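Local coordinates for protein thioredoxin reductase (Clostridium acetobutylicum ATCC 824, PDB 6GNA) that probably passes electrons from reduced ferredoxin through bound FAD to a redox-active disulfide and on to thioredoxin, without using pyridine nucleotides, at residues Y133-D138 and N161-L166; K154-E159 and V170-R175; S21-K26 and K69-N74; A105-L110 and E282-K287; G232-V235 and I240-N243. One frame throughout, in Å; residues are numbered along the deposited sequence. Where two conformers were deposited one is given.

Contact 1 (Y133-D138 and N161-L166)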
# COMPACT_ATOMS: atom_id res chain seq x y z
N TYR A 133 -23.35 -15.13 14.28
CA TYR A 133 -22.79 -15.02 12.94
C TYR A 133 -22.32 -16.35 12.38
O TYR A 133 -21.75 -16.39 11.27
CB TYR A 133 -21.64 -14.01 12.96
CG TYR A 133 -22.11 -12.63 13.34
CD1 TYR A 133 -22.95 -11.92 12.48
CD2 TYR A 133 -21.76 -12.06 14.54
CE1 TYR A 133 -23.40 -10.65 12.82
CE2 TYR A 133 -22.21 -10.79 14.89
CZ TYR A 133 -23.02 -10.09 14.02
OH TYR A 133 -23.47 -8.83 14.37
N CYS A 134 -22.49 -17.44 13.12
CA CYS A 134 -22.16 -18.77 12.63
C CYS A 134 -23.22 -19.75 13.11
O CYS A 134 -23.25 -20.09 14.30
CB CYS A 134 -20.78 -19.19 13.14
SG CYS A 134 -20.28 -20.75 12.41
N ALA A 135 -24.06 -20.22 12.20
CA ALA A 135 -25.14 -21.12 12.57
C ALA A 135 -24.61 -22.51 12.92
O ALA A 135 -25.03 -23.11 13.92
CB ALA A 135 -26.18 -21.19 11.46
N THR A 136 -23.72 -23.05 12.09
CA THR A 136 -23.20 -24.39 12.35
C THR A 136 -22.42 -24.44 13.66
O THR A 136 -22.45 -25.45 14.36
CB THR A 136 -22.34 -24.86 11.18
OG1 THR A 136 -21.28 -23.93 10.96
CG2 THR A 136 -23.16 -24.94 9.91
N CYS A 137 -21.73 -23.35 14.00
CA CYS A 137 -20.98 -23.29 15.25
C CYS A 137 -21.91 -23.43 16.46
O CYS A 137 -21.61 -24.15 17.41
CB CYS A 137 -20.21 -21.96 15.32
SG CYS A 137 -19.10 -21.53 13.88
N ASP A 138 -23.07 -22.76 16.43
CA ASP A 138 -23.99 -22.74 17.56
C ASP A 138 -25.09 -23.77 17.44
O ASP A 138 -26.01 -23.77 18.26
CB ASP A 138 -24.63 -21.35 17.72
CG ASP A 138 -23.63 -20.28 18.09
OD1 ASP A 138 -22.45 -20.62 18.33
OD2 ASP A 138 -24.03 -19.10 18.14
N ASN A 161 -29.26 -26.01 5.69
CA ASN A 161 -29.49 -27.44 5.52
C ASN A 161 -28.99 -28.23 6.72
O ASN A 161 -29.65 -29.18 7.16
CB ASN A 161 -28.83 -27.94 4.24
CG ASN A 161 -29.48 -27.39 3.00
OD1 ASN A 161 -30.67 -27.06 3.01
ND2 ASN A 161 -28.70 -27.25 1.93
N TYR A 162 -27.83 -27.86 7.24
CA TYR A 162 -27.31 -28.55 8.42
C TYR A 162 -28.21 -28.32 9.62
O TYR A 162 -28.49 -29.25 10.39
CB TYR A 162 -25.89 -28.07 8.72
CG TYR A 162 -25.26 -28.74 9.91
CD1 TYR A 162 -24.81 -30.06 9.83
CD2 TYR A 162 -25.13 -28.08 11.13
CE1 TYR A 162 -24.25 -30.69 10.93
CE2 TYR A 162 -24.57 -28.71 12.23
CZ TYR A 162 -24.13 -30.02 12.12
OH TYR A 162 -23.56 -30.66 13.20
N LEU A 163 -28.65 -27.08 9.83
CA LEU A 163 -29.48 -26.79 10.99
C LEU A 163 -30.80 -27.52 10.93
O LEU A 163 -31.39 -27.81 11.98
CB LEU A 163 -29.72 -25.29 11.14
CG LEU A 163 -28.82 -24.56 12.13
CD1 LEU A 163 -29.11 -25.01 13.55
CD2 LEU A 163 -27.34 -24.77 11.80
N ALA A 164 -31.30 -27.82 9.73
CA ALA A 164 -32.58 -28.52 9.62
C ALA A 164 -32.53 -29.91 10.23
O ALA A 164 -33.58 -30.48 10.53
CB ALA A 164 -33.01 -28.58 8.16
N GLU A 165 -31.33 -30.45 10.46
CA GLU A 165 -31.18 -31.74 11.11
C GLU A 165 -31.29 -31.67 12.63
O GLU A 165 -31.40 -32.72 13.27
CB GLU A 165 -29.83 -32.35 10.74
CG GLU A 165 -29.53 -32.39 9.25
CD GLU A 165 -30.35 -33.45 8.52
OE1 GLU A 165 -30.67 -34.48 9.14
OE2 GLU A 165 -30.66 -33.24 7.33
N LEU A 166 -31.23 -30.48 13.22
CA LEU A 166 -31.24 -30.31 14.67
C LEU A 166 -32.38 -29.44 15.15
O LEU A 166 -33.01 -29.75 16.16
CB LEU A 166 -29.90 -29.70 15.13
CG LEU A 166 -28.66 -30.59 14.98
CD1 LEU A 166 -27.38 -29.81 15.29
CD2 LEU A 166 -28.77 -31.83 15.85
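Ala135 and Thr136 meet Tyr162 and Leu163 by van der Waals packing. One methyl of Leu163 does most of the work. Its CD2 lies 3.8 Å from Ala135 CB, so two apolar side chains close on each other. The same CD2 comes to 3.5 Å from Ala135 O. It also rests 4.0 Å from Thr136 N, and so covers the peptide that joins these two residues. Leu163 reaches them with a first torsion of -98°, well off a staggered value.

The second apolar pair is Thr136 with Tyr162. The two side chains cross nearly at right angles, and Thr136 CG2 approaches the ring obliquely, 3.9 Å from Tyr162 CD2. With chi1 at 57°, OG1 sits between the backbone N and the carbonyl carbon, which leaves the methyl branch facing the tyrosine.

The polar interactions involve the backbone. Glu159, one turn earlier on helix 155-163, accepts a hydrogen bond from Thr136 N and a weak one from Ala135 N through its OE1.

The covalent link is the disulfide: Cys134 SG and Cys137 SG are joined at 2.0 Å, closing a Cys-Ala-Thr-Cys motif of the kind used by thioredoxin reductases. The chemistry is consistent with helix 155-163 helping to position the turn, through its two middle residues, in this oxidised state. Residues 161-166 make no contact with either sulfur.

Contact 2 (K154-E159 and V170-R175)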
# COMPACT_ATOMS: atom_id res chain seq x y z
N LYS A 154 -23.97 -18.01 -0.66
CA LYS A 154 -24.38 -19.39 -0.91
C LYS A 154 -24.06 -20.32 0.26
O LYS A 154 -24.81 -21.27 0.52
CB LYS A 154 -23.75 -19.93 -2.19
CG LYS A 154 -24.17 -19.22 -3.48
CD LYS A 154 -25.64 -19.38 -3.82
CE LYS A 154 -26.02 -20.79 -4.18
NZ LYS A 154 -27.46 -20.86 -4.52
N GLU A 155 -22.94 -20.09 0.95
CA GLU A 155 -22.59 -20.93 2.10
C GLU A 155 -23.70 -20.94 3.14
O GLU A 155 -23.88 -21.95 3.84
CB GLU A 155 -21.27 -20.45 2.71
CG GLU A 155 -20.63 -21.47 3.68
CD GLU A 155 -21.15 -21.41 5.10
OE1 GLU A 155 -21.74 -20.37 5.51
OE2 GLU A 155 -20.94 -22.40 5.83
N ALA A 156 -24.45 -19.85 3.25
CA ALA A 156 -25.54 -19.77 4.22
C ALA A 156 -26.59 -20.85 3.97
O ALA A 156 -27.21 -21.34 4.92
CB ALA A 156 -26.16 -18.37 4.16
N GLU A 157 -26.79 -21.21 2.70
CA GLU A 157 -27.74 -22.28 2.36
C GLU A 157 -27.28 -23.60 2.95
O GLU A 157 -28.10 -24.37 3.46
CB GLU A 157 -27.89 -22.40 0.84
CG GLU A 157 -28.41 -21.15 0.15
CD GLU A 157 -28.44 -21.26 -1.36
OE1 GLU A 157 -28.25 -22.40 -1.88
OE2 GLU A 157 -28.64 -20.22 -2.02
N SER A 158 -25.98 -23.89 2.89
CA SER A 158 -25.47 -25.12 3.48
C SER A 158 -25.68 -25.12 4.99
O SER A 158 -25.97 -26.17 5.59
CB SER A 158 -23.98 -25.27 3.17
OG SER A 158 -23.75 -25.36 1.78
N GLU A 159 -25.54 -23.97 5.63
CA GLU A 159 -25.73 -23.93 7.07
C GLU A 159 -27.19 -24.17 7.41
O GLU A 159 -27.49 -24.87 8.38
CB GLU A 159 -25.25 -22.59 7.63
CG GLU A 159 -23.75 -22.35 7.44
CD GLU A 159 -23.19 -21.30 8.36
OE1 GLU A 159 -23.59 -21.28 9.54
OE2 GLU A 159 -22.35 -20.49 7.92
N VAL A 170 -36.58 -24.50 10.53
CA VAL A 170 -35.57 -23.62 9.95
C VAL A 170 -36.23 -22.74 8.89
O VAL A 170 -36.86 -23.24 7.96
CB VAL A 170 -34.40 -24.39 9.30
CG1 VAL A 170 -33.36 -23.42 8.70
CG2 VAL A 170 -33.75 -25.33 10.31
N TYR A 171 -36.08 -21.42 9.04
CA TYR A 171 -36.47 -20.46 8.02
C TYR A 171 -35.21 -19.91 7.38
O TYR A 171 -34.22 -19.64 8.07
CB TYR A 171 -37.21 -19.28 8.64
CG TYR A 171 -38.50 -19.62 9.35
CD1 TYR A 171 -39.66 -19.89 8.64
CD2 TYR A 171 -38.55 -19.65 10.74
CE1 TYR A 171 -40.84 -20.19 9.30
CE2 TYR A 171 -39.73 -19.95 11.39
CZ TYR A 171 -40.86 -20.22 10.67
OH TYR A 171 -42.04 -20.51 11.33
N TYR A 172 -35.26 -19.72 6.06
CA TYR A 172 -34.16 -19.10 5.31
C TYR A 172 -34.67 -17.85 4.62
O TYR A 172 -35.59 -17.91 3.80
CB TYR A 172 -33.56 -20.07 4.30
CG TYR A 172 -32.29 -19.56 3.64
CD1 TYR A 172 -31.09 -19.59 4.33
CD2 TYR A 172 -32.28 -19.06 2.34
CE1 TYR A 172 -29.93 -19.15 3.77
CE2 TYR A 172 -31.11 -18.61 1.77
CZ TYR A 172 -29.94 -18.65 2.50
OH TYR A 172 -28.75 -18.22 1.97
N VAL A 173 -34.06 -16.72 4.95
CA VAL A 173 -34.40 -15.41 4.39
C VAL A 173 -33.26 -15.01 3.46
O VAL A 173 -32.22 -14.53 3.92
CB VAL A 173 -34.58 -14.36 5.50
CG1 VAL A 173 -35.02 -13.04 4.91
CG2 VAL A 173 -35.61 -14.82 6.53
N PRO A 174 -33.41 -15.17 2.15
CA PRO A 174 -32.31 -14.84 1.23
C PRO A 174 -32.16 -13.35 1.05
O PRO A 174 -33.15 -12.61 0.95
CB PRO A 174 -32.74 -15.51 -0.07
CG PRO A 174 -34.24 -15.51 -0.01
CD PRO A 174 -34.59 -15.71 1.44
N ARG A 175 -30.91 -12.90 0.96
CA ARG A 175 -30.59 -11.50 0.69
C ARG A 175 -29.85 -11.34 -0.63
O ARG A 175 -29.08 -10.39 -0.81
CB ARG A 175 -29.78 -10.90 1.83
CG ARG A 175 -30.36 -11.19 3.21
CD ARG A 175 -31.78 -10.69 3.35
NE ARG A 175 -31.88 -9.24 3.21
CZ ARG A 175 -32.63 -8.61 2.31
NH1 ARG A 175 -33.39 -9.28 1.46
NH2 ARG A 175 -32.63 -7.28 2.27
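The Tyr172 ring is met at its edge, in plane, by Ala156 CB, which lies 3.4 Å from Tyr172 OH. Glu157 comes to the ring obliquely. Its CG is 3.5 Å from Tyr172 OH and 3.8 Å from Tyr172 CZ. Ala156 O also approaches obliquely, 3.7 Å from Tyr172 CE1. The other flat group is the Glu157 carboxylate, whose plane stands at 88° to the ring.

Tyr172 has CG anti to its backbone N (chi1 -171°), which sends the ring out from the strand to the helix. Glu157 runs extended beyond CG. Its methylene therefore lies by the phenol while its carboxylate continues past it.

Tyr176 joins the two polar ends: its OH is hydrogen-bonded to both Tyr172 OH and Glu157 OE2. Lys154 NZ forms a salt bridge to Glu157 OE2 at 2.8 Å, from the syn side and 23° out of the carboxylate plane. Gln181 N binds the other oxygen, OE1. The buried carboxylate is thus held from several directions, which probably favours its charged form.

The contact joins the helix and second strand of a beta-alpha-beta unit made of strand 146-151, helix 155-163 and strand 169-174. Tyr172 also packs on Ile149 and on Val186, from the strands on either side of its own. Ala156 touches Leu220 of strand 216-220, so the helix packs on the face of this parallel sheet, running roughly antiparallel to strand 169-174.

Contact 3 (S21-K26 and K69-N74)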
# COMPACT_ATOMS: atom_id res chain seq x y z
N SER A 21 -0.80 -10.85 -0.74
CA SER A 21 -0.05 -11.55 0.30
C SER A 21 0.50 -12.87 -0.21
O SER A 21 1.68 -13.19 -0.01
CB SER A 21 -0.96 -11.79 1.50
OG SER A 21 -1.28 -10.60 2.20
N ALA A 22 -0.34 -13.66 -0.87
CA ALA A 22 0.06 -15.00 -1.29
C ALA A 22 1.26 -14.97 -2.24
O ALA A 22 2.18 -15.78 -2.11
CB ALA A 22 -1.13 -15.73 -1.91
N ILE A 23 1.25 -14.08 -3.25
CA ILE A 23 2.35 -14.09 -4.21
C ILE A 23 3.65 -13.61 -3.58
O ILE A 23 4.73 -13.90 -4.10
CB ILE A 23 2.03 -13.30 -5.49
CG1 ILE A 23 1.89 -11.80 -5.23
CG2 ILE A 23 0.77 -13.84 -6.14
CD1 ILE A 23 1.76 -10.98 -6.51
N ASN A 24 3.57 -12.88 -2.47
CA ASN A 24 4.76 -12.44 -1.76
C ASN A 24 5.21 -13.42 -0.69
O ASN A 24 6.38 -13.42 -0.31
CB ASN A 24 4.53 -11.06 -1.15
CG ASN A 24 4.65 -9.97 -2.18
OD1 ASN A 24 5.78 -9.54 -2.50
ND2 ASN A 24 3.52 -9.54 -2.74
N ALA A 25 4.31 -14.28 -0.21
CA ALA A 25 4.67 -15.26 0.80
C ALA A 25 5.29 -16.51 0.18
O ALA A 25 6.05 -17.21 0.86
CB ALA A 25 3.44 -15.65 1.60
N LYS A 26 4.97 -16.82 -1.07
CA LYS A 26 5.59 -17.97 -1.73
C LYS A 26 7.07 -17.71 -1.95
O LYS A 26 7.56 -17.72 -3.09
CB LYS A 26 4.89 -18.29 -3.05
CG LYS A 26 3.50 -18.85 -2.86
CD LYS A 26 3.22 -19.97 -3.83
CE LYS A 26 3.95 -21.25 -3.49
NZ LYS A 26 3.50 -22.35 -4.38
N LYS A 69 -6.16 -14.25 -11.49
CA LYS A 69 -6.27 -15.70 -11.49
C LYS A 69 -5.08 -16.35 -12.21
O LYS A 69 -4.52 -17.34 -11.74
CB LYS A 69 -7.59 -16.12 -12.14
CG LYS A 69 -7.85 -17.60 -12.11
CD LYS A 69 -7.70 -18.20 -10.73
CE LYS A 69 -8.37 -19.56 -10.63
NZ LYS A 69 -8.02 -20.45 -11.78
N GLU A 70 -4.69 -15.80 -13.35
CA GLU A 70 -3.58 -16.41 -14.08
C GLU A 70 -2.28 -16.25 -13.31
O GLU A 70 -1.44 -17.15 -13.32
CB GLU A 70 -3.51 -15.82 -15.48
CG GLU A 70 -4.73 -16.22 -16.28
CD GLU A 70 -4.63 -15.87 -17.75
OE1 GLU A 70 -3.51 -15.68 -18.25
OE2 GLU A 70 -5.70 -15.80 -18.39
N HIS A 71 -2.13 -15.13 -12.58
CA HIS A 71 -0.94 -14.94 -11.77
C HIS A 71 -0.82 -16.03 -10.71
O HIS A 71 0.22 -16.68 -10.59
CB HIS A 71 -1.02 -13.56 -11.11
CG HIS A 71 0.29 -13.02 -10.65
ND1 HIS A 71 1.25 -13.77 -10.00
CD2 HIS A 71 0.79 -11.77 -10.73
CE1 HIS A 71 2.29 -13.00 -9.73
NE2 HIS A 71 2.03 -11.79 -10.16
N ILE A 72 -1.88 -16.24 -9.92
CA ILE A 72 -1.75 -17.22 -8.84
C ILE A 72 -1.59 -18.62 -9.42
O ILE A 72 -0.84 -19.43 -8.88
CB ILE A 72 -2.89 -17.10 -7.80
CG1 ILE A 72 -4.27 -17.36 -8.40
CG2 ILE A 72 -2.83 -15.74 -7.13
CD1 ILE A 72 -5.36 -17.46 -7.33
N ASP A 73 -2.28 -18.91 -10.52
CA ASP A 73 -2.13 -20.20 -11.17
C ASP A 73 -0.69 -20.41 -11.64
O ASP A 73 -0.12 -21.49 -11.45
CB ASP A 73 -3.11 -20.30 -12.34
CG ASP A 73 -4.57 -20.38 -11.89
OD1 ASP A 73 -4.82 -20.53 -10.67
OD2 ASP A 73 -5.46 -20.30 -12.75
N ASN A 74 -0.08 -19.39 -12.24
CA ASN A 74 1.31 -19.51 -12.64
C ASN A 74 2.23 -19.78 -11.45
O ASN A 74 3.30 -20.37 -11.63
CB ASN A 74 1.77 -18.25 -13.38
CG ASN A 74 1.47 -18.30 -14.86
OD1 ASN A 74 0.84 -17.39 -15.41
ND2 ASN A 74 1.91 -19.36 -15.52
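Ile23 and His71 form the tight part of this helix-helix contact. Two carbons of the isoleucine bear on the imidazole. Ile23 CD1 lies 3.7 Å from His71 NE2 and 3.8 Å from His71 CE1. The branch methyl Ile23 CG2 lies 3.9 Å from His71 ND1. The two side chains cross at about a right angle, and the methyl CD1 comes to the ring obliquely. Ile23 CG1 sits between the backbone N and the carbonyl carbon (chi1 67°). This rotation brings both branches to bear on the histidine. The packing is apolar on the isoleucine side, and His71 ND1 is buried here with no hydrogen-bonding partner in the model. The ring is held further by an edge-to-face contact with Tyr57 of the second subunit.

The contact is looser at Ile72. Ile72 CG2 stands 4.2 Å from Ile23 CG2, and the rest of its side chain leads away. Further round helix 61-74 lies the solvent side, where Glu70 and Asp73 are exposed. There Lys69 NZ makes a salt bridge of 2.7 Å to Asp73 OD2, which accepts through its syn lone pair. It spans one turn of the same helix and does not involve helix 16-25.

Helix 16-25 follows a Gly-rich turn that resembles the Rossmann-type dinucleotide motif, in a fold that binds FAD. Its Ser21 and Ala22 pack on Ile11 of strand 9-12. Asn24 touches Ala277 and Leu278 of helix 266-286. Helix 61-74 covers the Ile23 side, and there Ile23 and His71 also pack on Asn52 and Asn51 of the second subunit, respectively.

Contact 4 (A105-L110 and E282-K287)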
# COMPACT_ATOMS: atom_id res chain seq x y z
N ALA A 105 -1.99 -22.42 12.02
CA ALA A 105 -1.03 -21.62 11.28
C ALA A 105 -0.20 -20.79 12.24
O ALA A 105 -0.69 -20.32 13.27
CB ALA A 105 -1.73 -20.71 10.26
N SER A 106 1.08 -20.61 11.90
CA SER A 106 1.95 -19.82 12.76
C SER A 106 1.63 -18.33 12.65
O SER A 106 1.67 -17.61 13.65
CB SER A 106 3.41 -20.08 12.39
OG SER A 106 3.75 -21.45 12.60
N LYS A 107 1.32 -17.87 11.44
CA LYS A 107 0.99 -16.47 11.19
C LYS A 107 -0.32 -16.43 10.43
O LYS A 107 -0.60 -17.31 9.63
CB LYS A 107 2.06 -15.77 10.34
CG LYS A 107 3.49 -15.94 10.84
CD LYS A 107 3.71 -15.23 12.16
CE LYS A 107 5.11 -15.48 12.70
NZ LYS A 107 5.31 -14.84 14.02
N VAL A 108 -1.11 -15.39 10.68
CA VAL A 108 -2.38 -15.19 10.00
C VAL A 108 -2.37 -13.81 9.37
O VAL A 108 -1.90 -12.85 10.00
CB VAL A 108 -3.57 -15.34 10.97
CG1 VAL A 108 -4.86 -14.84 10.34
CG2 VAL A 108 -3.72 -16.78 11.42
N ILE A 109 -2.87 -13.71 8.14
CA ILE A 109 -3.07 -12.42 7.47
C ILE A 109 -4.57 -12.29 7.19
O ILE A 109 -5.12 -13.03 6.38
CB ILE A 109 -2.25 -12.30 6.18
CG1 ILE A 109 -0.75 -12.44 6.49
CG2 ILE A 109 -2.52 -10.94 5.51
CD1 ILE A 109 0.12 -12.50 5.25
N LEU A 110 -5.21 -11.35 7.87
CA LEU A 110 -6.63 -11.10 7.68
C LEU A 110 -6.80 -10.25 6.43
O LEU A 110 -6.25 -9.15 6.35
CB LEU A 110 -7.17 -10.36 8.90
CG LEU A 110 -6.99 -11.06 10.25
CD1 LEU A 110 -7.49 -10.22 11.38
CD2 LEU A 110 -7.73 -12.41 10.23
N GLU A 282 9.40 -12.62 7.38
CA GLU A 282 10.58 -12.22 8.14
C GLU A 282 10.51 -12.79 9.55
O GLU A 282 11.50 -13.34 10.06
CB GLU A 282 10.68 -10.70 8.20
CG GLU A 282 11.91 -10.19 8.94
CD GLU A 282 11.94 -8.68 9.06
OE1 GLU A 282 10.89 -8.04 8.83
OE2 GLU A 282 13.01 -8.13 9.39
N LYS A 283 9.35 -12.67 10.19
CA LYS A 283 9.19 -13.18 11.55
C LYS A 283 9.35 -14.70 11.61
O LYS A 283 9.84 -15.23 12.61
CB LYS A 283 7.85 -12.75 12.13
CG LYS A 283 7.71 -11.26 12.41
CD LYS A 283 8.51 -10.76 13.60
CE LYS A 283 7.80 -9.58 14.25
NZ LYS A 283 8.69 -8.69 15.04
N LEU A 284 8.96 -15.42 10.55
CA LEU A 284 9.12 -16.87 10.53
C LEU A 284 10.59 -17.26 10.45
O LEU A 284 11.00 -18.28 11.03
CB LEU A 284 8.36 -17.47 9.36
CG LEU A 284 6.84 -17.57 9.51
CD1 LEU A 284 6.21 -17.84 8.15
CD2 LEU A 284 6.49 -18.68 10.49
N TYR A 285 11.39 -16.49 9.72
CA TYR A 285 12.81 -16.82 9.59
C TYR A 285 13.62 -16.37 10.80
O TYR A 285 14.67 -16.96 11.08
CB TYR A 285 13.38 -16.21 8.31
CG TYR A 285 13.06 -17.02 7.08
CD1 TYR A 285 13.62 -18.27 6.88
CD2 TYR A 285 12.19 -16.53 6.11
CE1 TYR A 285 13.33 -19.02 5.76
CE2 TYR A 285 11.90 -17.27 4.98
CZ TYR A 285 12.47 -18.52 4.81
OH TYR A 285 12.18 -19.26 3.69
N THR A 286 13.16 -15.36 11.52
CA THR A 286 13.85 -14.90 12.72
C THR A 286 13.35 -15.58 13.99
O THR A 286 14.04 -15.52 15.01
CB THR A 286 13.72 -13.38 12.88
OG1 THR A 286 12.33 -13.03 13.02
CG2 THR A 286 14.29 -12.66 11.67
N LYS A 287 12.19 -16.22 13.94
CA LYS A 287 11.61 -16.87 15.12
C LYS A 287 11.38 -15.89 16.26
O LYS A 287 11.11 -14.71 16.04
CB LYS A 287 12.50 -18.02 15.60
CG LYS A 287 12.78 -19.08 14.55
CD LYS A 287 13.56 -20.25 15.13
O HOH W 1 7.86 -15.08 15.00
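Lys107 and Lys283 are bridged by one water. Lys107 NZ donates to it at 2.7 Å, and the water in turn donates to Lys283 O at 3.1 Å. The ammonium group thus reaches the last turn of helix 266-286 indirectly. This helix packs beside the parallel sheet of what is probably a Rossmann-type FAD-binding domain. At Ser106 and Lys107 the chain turns a corner, from strand 102-105 of the mixed sheet to strand 108-110 of the parallel sheet.

Carbon contacts accompany the bridge. Lys107 bends at its second torsion (-67°), which lays its chain along Leu284. The two side chains run past each other in opposite directions, with Lys107 CG 4.0 Å from Leu284 CG. Leu284 CD2 reaches on to Ser106 CB at 3.9 Å. Leu284 also packs on Ile9 and Asp8, so it lies by the start of strand 9-12.

The two lysines cross at about a right angle. Lys283 is bent as well, and its chain leads off from the contact. The two charged ends are therefore well separated, with Lys107 NZ 7.1 Å from Lys283 NZ. The nearest approach of the pair is between Lys107 NZ and Lys283 CB, at 3.8 Å.

Contact 5 (G232-V235 and I240-N243)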
# COMPACT_ATOMS: atom_id res chain seq x y z
N GLY A 232 -10.71 -11.00 20.65
CA GLY A 232 -9.61 -10.24 21.20
C GLY A 232 -8.99 -9.26 20.23
O GLY A 232 -8.12 -8.47 20.62
N LEU A 233 -9.40 -9.28 18.96
CA LEU A 233 -8.83 -8.39 17.97
C LEU A 233 -9.31 -6.97 18.21
O LEU A 233 -10.48 -6.73 18.48
CB LEU A 233 -9.26 -8.86 16.58
CG LEU A 233 -8.71 -8.06 15.40
CD1 LEU A 233 -7.22 -8.23 15.26
CD2 LEU A 233 -9.39 -8.53 14.12
N TYR A 234 -8.39 -6.01 18.07
CA TYR A 234 -8.70 -4.60 18.28
C TYR A 234 -9.22 -3.98 16.98
O TYR A 234 -8.52 -3.94 15.96
CB TYR A 234 -7.46 -3.85 18.77
CG TYR A 234 -7.68 -2.36 18.87
CD1 TYR A 234 -8.66 -1.84 19.70
CD2 TYR A 234 -6.92 -1.49 18.10
CE1 TYR A 234 -8.85 -0.47 19.80
CE2 TYR A 234 -7.09 -0.12 18.21
CZ TYR A 234 -8.07 0.37 19.02
OH TYR A 234 -8.25 1.74 19.12
N VAL A 235 -10.46 -3.50 17.04
CA VAL A 235 -11.19 -2.91 15.93
C VAL A 235 -11.72 -1.59 16.43
O VAL A 235 -12.09 -1.46 17.60
CB VAL A 235 -12.35 -3.84 15.51
CG1 VAL A 235 -13.17 -3.25 14.37
CG2 VAL A 235 -11.83 -5.20 15.11
N ILE A 240 -10.20 -2.90 11.26
CA ILE A 240 -9.10 -3.50 12.01
C ILE A 240 -7.94 -2.52 12.02
O ILE A 240 -7.47 -2.07 10.97
CB ILE A 240 -8.68 -4.84 11.38
CG1 ILE A 240 -9.85 -5.82 11.31
CG2 ILE A 240 -7.50 -5.42 12.16
CD1 ILE A 240 -9.55 -7.09 10.49
N LYS A 241 -7.45 -2.19 13.21
CA LYS A 241 -6.39 -1.21 13.35
C LYS A 241 -5.03 -1.87 13.21
O LYS A 241 -4.73 -2.86 13.90
CB LYS A 241 -6.54 -0.50 14.69
CG LYS A 241 -7.77 0.40 14.73
CD LYS A 241 -7.56 1.63 13.86
CE LYS A 241 -8.78 2.53 13.85
NZ LYS A 241 -8.62 3.72 12.97
N VAL A 242 -4.22 -1.35 12.29
CA VAL A 242 -2.89 -1.88 12.02
C VAL A 242 -1.87 -0.75 12.05
O VAL A 242 -2.19 0.43 11.88
CB VAL A 242 -2.77 -2.64 10.68
CG1 VAL A 242 -3.70 -3.85 10.65
CG2 VAL A 242 -3.06 -1.72 9.49
N ASN A 243 -0.62 -1.14 12.28
CA ASN A 243 0.50 -0.22 12.19
C ASN A 243 1.14 -0.30 10.80
O ASN A 243 0.61 -0.92 9.86
CB ASN A 243 1.47 -0.48 13.34
CG ASN A 243 2.18 -1.82 13.22
OD1 ASN A 243 2.14 -2.50 12.19
ND2 ASN A 243 2.86 -2.20 14.29
O HOH W 2 -5.74 -4.51 15.71
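Tyr234 and Lys241 cross at a slant, with the lysine's CB and CG close to the CD2-CE2 bond of the ring. Lys241 CB is 3.6 Å from Tyr234 CD2, and Lys241 CG is 3.6 Å from Tyr234 CE2. The approach of CB to the ring is oblique. Lys241 bends at its second torsion (-72°), and its end then leads away. Its NZ makes a long, weak ion pair with Glu236.

Leu233 and Ile240 meet differently, nearly at right angles. Leu233 CD2 sits 3.9 Å from Ile240 CD1 and equally near its CG1. With CG anti to the backbone N (chi1 -179°), the leucine is directed to the isoleucine. Both residues are buried, and both also pack on Leu110 of strand 108-110 and on Pro226. Tyr234 by contrast is exposed, so the contact has an inner aliphatic part and an outer part of ring against lysine chain.

The backbone gives the motif. Val235 and Ile240 are an antiparallel non-hydrogen-bonded pair in a small beta hairpin of strands 235-236 and 239-240. Their side chains share one face, with Val235 CG2 4.3 Å from Ile240 CG1. Just beyond this pair, Lys241 N donates to Tyr234 O over 3.4 Å. That bond is nearly straight (172°) but weak.

A water lies beside it, 2.8 Å from Tyr234 O and 2.6 Å from Lys241 O, although other acceptors compete for its protons. Asn249 holds the first strand's approach, binding Gly232 O through ND2 and Tyr234 N through OD1.

Contacts 1 and 2 both use helix 155-163 and touch through Glu159 and through Val170 packing on Leu163 and Ala164. Contact 2 is wholly buried and packs a tyrosine on helix carbons beside a buried polar network completed by Tyr176, while contact 1 is partly buried and mainly apolar. The other three belong to the FAD-binding side. Contact 3 is buried, lacks polar bonds between its helices and borders the second subunit. Contact 4 is a surface contact of carbon chains with one bridging water. Contact 5 is partly buried and has a direct though weak backbone bond. Leu110 links contacts 4 and 5, and Ser21 packs on Ile109 to link contacts 3 and 4.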